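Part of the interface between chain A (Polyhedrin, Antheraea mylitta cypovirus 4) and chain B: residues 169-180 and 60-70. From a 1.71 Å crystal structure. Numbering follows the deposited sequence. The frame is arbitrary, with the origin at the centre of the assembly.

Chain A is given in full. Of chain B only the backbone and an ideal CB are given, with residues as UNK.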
# COMPACT_ATOMS: atom_id res chain seq x y z
N THR A 169 -15.78 0.52 -3.67
CA THR A 169 -15.09 -0.27 -2.66
C THR A 169 -13.58 -0.07 -2.72
O THR A 169 -12.92 0.08 -1.70
CB THR A 169 -15.42 -1.77 -2.81
OG1 THR A 169 -16.80 -2.00 -2.50
CG2 THR A 169 -14.55 -2.60 -1.88
N LEU A 170 -13.04 -0.07 -3.93
CA LEU A 170 -11.61 0.10 -4.14
C LEU A 170 -11.14 1.46 -3.64
O LEU A 170 -10.13 1.56 -2.94
CB LEU A 170 -11.27 -0.09 -5.62
CG LEU A 170 -9.82 0.07 -6.08
CD1 LEU A 170 -9.45 1.54 -6.18
CD2 LEU A 170 -8.87 -0.67 -5.14
N THR A 171 -11.88 2.51 -4.00
CA THR A 171 -11.49 3.88 -3.66
C THR A 171 -11.90 4.26 -2.24
O THR A 171 -11.34 5.19 -1.66
CB THR A 171 -12.11 4.89 -4.65
OG1 THR A 171 -13.54 4.81 -4.59
CG2 THR A 171 -11.66 4.57 -6.07
N ASN A 172 -12.88 3.55 -1.70
CA ASN A 172 -13.41 3.84 -0.37
C ASN A 172 -12.60 3.18 0.74
O ASN A 172 -12.68 3.58 1.91
CB ASN A 172 -14.87 3.39 -0.29
CG ASN A 172 -15.47 3.60 1.08
OD1 ASN A 172 -15.40 2.73 1.95
ND2 ASN A 172 -16.08 4.76 1.28
N ASN A 173 -11.82 2.17 0.38
CA ASN A 173 -11.12 1.36 1.37
C ASN A 173 -9.77 1.93 1.81
O ASN A 173 -8.72 1.56 1.26
CB ASN A 173 -10.97 -0.07 0.87
CG ASN A 173 -10.43 -1.01 1.93
OD1 ASN A 173 -11.12 -1.31 2.91
ND2 ASN A 173 -9.21 -1.48 1.74
N ILE A 174 -9.79 2.82 2.79
CA ILE A 174 -8.57 3.35 3.37
C ILE A 174 -8.23 2.61 4.66
O ILE A 174 -8.90 2.80 5.68
CB ILE A 174 -8.69 4.86 3.68
CG1 ILE A 174 -8.89 5.66 2.39
CG2 ILE A 174 -7.46 5.36 4.43
CD1 ILE A 174 -8.98 7.16 2.61
N VAL A 175 -7.21 1.76 4.61
CA VAL A 175 -6.76 1.03 5.78
C VAL A 175 -5.94 1.94 6.69
O VAL A 175 -4.97 2.56 6.26
CB VAL A 175 -5.92 -0.20 5.40
CG1 VAL A 175 -5.38 -0.89 6.65
CG2 VAL A 175 -6.74 -1.17 4.56
N CYS A 176 -6.35 2.03 7.96
CA CYS A 176 -5.66 2.89 8.91
C CYS A 176 -4.95 2.06 9.98
O CYS A 176 -5.58 1.60 10.93
CB CYS A 176 -6.66 3.84 9.57
SG CYS A 176 -7.58 4.83 8.39
N PRO A 177 -3.64 1.86 9.81
CA PRO A 177 -2.82 1.08 10.73
C PRO A 177 -2.25 1.91 11.87
O PRO A 177 -1.88 3.07 11.68
CB PRO A 177 -1.65 0.60 9.84
CG PRO A 177 -2.01 1.02 8.43
CD PRO A 177 -2.90 2.20 8.58
N ASN A 178 -2.20 1.31 13.05
CA ASN A 178 -1.43 1.85 14.16
C ASN A 178 -0.60 0.76 14.82
O ASN A 178 -1.04 -0.38 14.95
CB ASN A 178 -2.33 2.52 15.20
CG ASN A 178 -2.52 4.00 14.93
OD1 ASN A 178 -1.61 4.80 15.14
ND2 ASN A 178 -3.71 4.37 14.46
N VAL A 179 0.61 1.12 15.23
CA VAL A 179 1.47 0.19 15.94
C VAL A 179 1.57 0.65 17.38
O VAL A 179 1.95 1.80 17.65
CB VAL A 179 2.87 0.10 15.32
CG1 VAL A 179 3.69 -0.98 16.01
CG2 VAL A 179 2.76 -0.19 13.83
N ILE A 180 1.21 -0.23 18.31
CA ILE A 180 1.16 0.13 19.72
C ILE A 180 2.01 -0.82 20.55
O ILE A 180 1.91 -2.04 20.42
CB ILE A 180 -0.28 0.11 20.23
CG1 ILE A 180 -1.17 0.95 19.31
CG2 ILE A 180 -0.35 0.61 21.67
CD1 ILE A 180 -2.62 0.91 19.67
N UNK B 60 -4.74 7.76 -11.26
CA UNK B 60 -6.15 7.38 -11.21
C UNK B 60 -6.86 7.72 -9.90
O UNK B 60 -7.94 8.32 -9.92
CB UNK B 60 -6.27 5.88 -11.46
N UNK B 61 -6.28 7.32 -8.78
CA UNK B 61 -6.88 7.60 -7.48
C UNK B 61 -5.85 7.59 -6.37
O UNK B 61 -4.80 6.95 -6.48
CB UNK B 61 -7.98 6.58 -7.17
N UNK B 62 -6.16 8.30 -5.30
CA UNK B 62 -5.27 8.38 -4.16
C UNK B 62 -6.06 8.22 -2.87
O UNK B 62 -7.02 8.95 -2.63
CB UNK B 62 -4.50 9.70 -4.16
N UNK B 63 -5.65 7.26 -2.05
CA UNK B 63 -6.19 7.09 -0.70
C UNK B 63 -5.06 7.30 0.30
O UNK B 63 -4.08 6.56 0.29
CB UNK B 63 -6.83 5.71 -0.52
N UNK B 64 -5.20 8.30 1.16
CA UNK B 64 -4.13 8.62 2.10
C UNK B 64 -4.59 8.52 3.55
O UNK B 64 -5.67 8.97 3.90
CB UNK B 64 -3.59 10.03 1.82
N UNK B 65 -3.75 7.90 4.37
CA UNK B 65 -3.90 7.98 5.82
C UNK B 65 -2.55 8.31 6.43
O UNK B 65 -1.62 7.50 6.39
CB UNK B 65 -4.46 6.68 6.40
N UNK B 66 -2.44 9.51 6.97
CA UNK B 66 -1.23 9.92 7.66
C UNK B 66 -1.40 9.68 9.15
O UNK B 66 -2.26 10.29 9.79
CB UNK B 66 -0.91 11.39 7.38
N UNK B 67 -0.60 8.77 9.70
CA UNK B 67 -0.69 8.46 11.12
C UNK B 67 -0.02 9.54 11.96
O UNK B 67 0.71 10.39 11.44
CB UNK B 67 -0.06 7.10 11.41
N UNK B 68 -0.26 9.51 13.27
CA UNK B 68 0.19 10.58 14.15
C UNK B 68 1.71 10.69 14.24
O UNK B 68 2.25 11.78 14.44
CB UNK B 68 -0.39 10.37 15.55
N UNK B 69 2.41 9.58 14.07
CA UNK B 69 3.86 9.59 14.15
C UNK B 69 4.48 10.15 12.87
O UNK B 69 5.51 10.83 12.91
CB UNK B 69 4.38 8.18 14.42
N UNK B 70 3.84 9.88 11.74
CA UNK B 70 4.27 10.45 10.46
C UNK B 70 4.12 11.97 10.46
O UNK B 70 4.90 12.69 9.84
CB UNK B 70 3.47 9.84 9.31

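Chain B runs from 61 to 66 as a strand beside the end of a helix and strand 176-180 of chain A, the two strands running in roughly the same direction, 24° apart. Alternation along it sends 61, 63 and 65 toward chain A.

Position 60 has nothing of the chain A stretch within 5.5 Å of its CB, so the view sets no preference; it is Asp B60.

At 61 the CB points toward chain A and lies 4.3 Å from Thr A171 CG2, with the methyls of Leu A170 beyond. A long apolar or aromatic side chain would suit. The residue is Tyr B61, chi1 p, whose ring takes Leu A170 CD1 over one face, 3.4 Å from the ring centroid in a CH-pi contact.

Position 62 points away and could hold many residues; it is Leu B62.

At 63 the ideal CB sits 3.6 Å from Ile A174 CG1, while carbonyl oxygens at the helix end gather nearby. Something apolar at its base and a donor at its tip is wanted: lysine fits well, its positive charge apt beside carbonyls, and arginine or glutamine might be considered. Lys B63 packs its CB on Ile A174, then carries NZ to two acceptors, bonding Leu A170 O at 2.8 Å and Asn A173 O at 2.9 Å.

Position 64 points away; its extended backbone favours beta-branched residues, among others, and it is Val B64.

At 65 the CB lies 3.8 Å from Ile A174 CG2 and 4.1 Å from Cys A176 SG, with Pro A177 further along. This largely apolar surface would accept leucine, methionine or an aromatic. Phe B65 lays one ring face against Cys A176, whose CB stands 3.6 Å from the ring centroid almost on the normal, while Pro A177 CD reaches Phe B65 CD2 at 3.8 Å.

Position 66 is out of reach and is Leu B66.

At 67 the CB points toward chain A, 4.4 Å from Pro A177 O, an acceptor that suits a small polar residue, directly or through water. Asn B67 ND2 donates to a water (2.8 Å from its O) that donates to Pro A177 O (3.1 Å).

At 68 the CB points sideways, and a long side chain is needed to reach Asn A178 OD1. Trp B68 brings its ring edge there, CD1 lying 3.6 Å from Asn A178 OD1.

At 69 the CB points toward chain A but from a distance; a long side chain with an apolar stem and polar tip would suit Val A179 and Asn A178 OD1. Arg B69 brings its guanidinium near both residues, with NH1 4.0 Å from Val A179 CG2.

Position 70 is out of reach; Glu B70 accepts from Asn B67 N through OE1, 3.0 Å.

Chain B, residues 60-70: DYLKVFLNWRE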
# COMPACT_ATOMS: atom_id res chain seq x y z
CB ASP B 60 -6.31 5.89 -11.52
CG ASP B 60 -5.91 5.55 -12.94
OD1 ASP B 60 -6.50 6.13 -13.87
OD2 ASP B 60 -5.02 4.70 -13.12
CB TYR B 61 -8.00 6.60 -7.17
CG TYR B 61 -7.52 5.17 -7.09
CD1 TYR B 61 -7.08 4.63 -5.89
CD2 TYR B 61 -7.50 4.36 -8.22
CE1 TYR B 61 -6.63 3.33 -5.81
CE2 TYR B 61 -7.05 3.05 -8.15
CZ TYR B 61 -6.62 2.54 -6.94
OH TYR B 61 -6.17 1.24 -6.87
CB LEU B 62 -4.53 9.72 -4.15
CG LEU B 62 -3.68 10.02 -2.92
CD1 LEU B 62 -2.46 9.11 -2.85
CD2 LEU B 62 -3.26 11.49 -2.91
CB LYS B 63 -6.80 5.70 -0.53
CG LYS B 63 -7.96 5.41 -1.46
CD LYS B 63 -8.42 3.96 -1.33
CE LYS B 63 -7.27 3.00 -1.61
NZ LYS B 63 -7.69 1.58 -1.50
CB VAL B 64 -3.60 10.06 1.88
CG1 VAL B 64 -2.57 10.41 2.95
CG2 VAL B 64 -3.00 10.19 0.50
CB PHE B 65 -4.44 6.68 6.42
CG PHE B 65 -4.42 6.66 7.93
CD1 PHE B 65 -5.35 7.38 8.66
CD2 PHE B 65 -3.46 5.93 8.62
CE1 PHE B 65 -5.33 7.38 10.05
CE2 PHE B 65 -3.44 5.92 10.01
CZ PHE B 65 -4.37 6.64 10.72
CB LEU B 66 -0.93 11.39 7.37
CG LEU B 66 -0.65 11.70 5.90
CD1 LEU B 66 -0.64 13.20 5.63
CD2 LEU B 66 0.65 11.06 5.44
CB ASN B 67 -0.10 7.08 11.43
CG ASN B 67 1.38 7.00 11.13
OD1 ASN B 67 2.18 7.72 11.72
ND2 ASN B 67 1.75 6.12 10.21
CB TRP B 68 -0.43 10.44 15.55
CG TRP B 68 0.10 9.28 16.33
CD1 TRP B 68 -0.38 8.00 16.33
CD2 TRP B 68 1.20 9.30 17.24
NE1 TRP B 68 0.36 7.22 17.19
CE2 TRP B 68 1.34 7.99 17.76
CE3 TRP B 68 2.09 10.29 17.68
CZ2 TRP B 68 2.33 7.66 18.68
CZ3 TRP B 68 3.07 9.96 18.59
CH2 TRP B 68 3.18 8.65 19.08
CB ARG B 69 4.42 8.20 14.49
CG ARG B 69 4.25 7.15 13.40
CD ARG B 69 4.36 5.74 13.97
NE ARG B 69 3.15 5.33 14.67
CZ ARG B 69 2.32 4.37 14.24
NH1 ARG B 69 2.58 3.72 13.12
NH2 ARG B 69 1.24 4.07 14.95
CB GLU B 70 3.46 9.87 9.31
CG GLU B 70 3.76 8.42 8.98
CD GLU B 70 2.93 7.90 7.82
OE1 GLU B 70 1.68 7.92 7.93
OE2 GLU B 70 3.52 7.48 6.80
O HOH W 1 0.36 3.77 9.61
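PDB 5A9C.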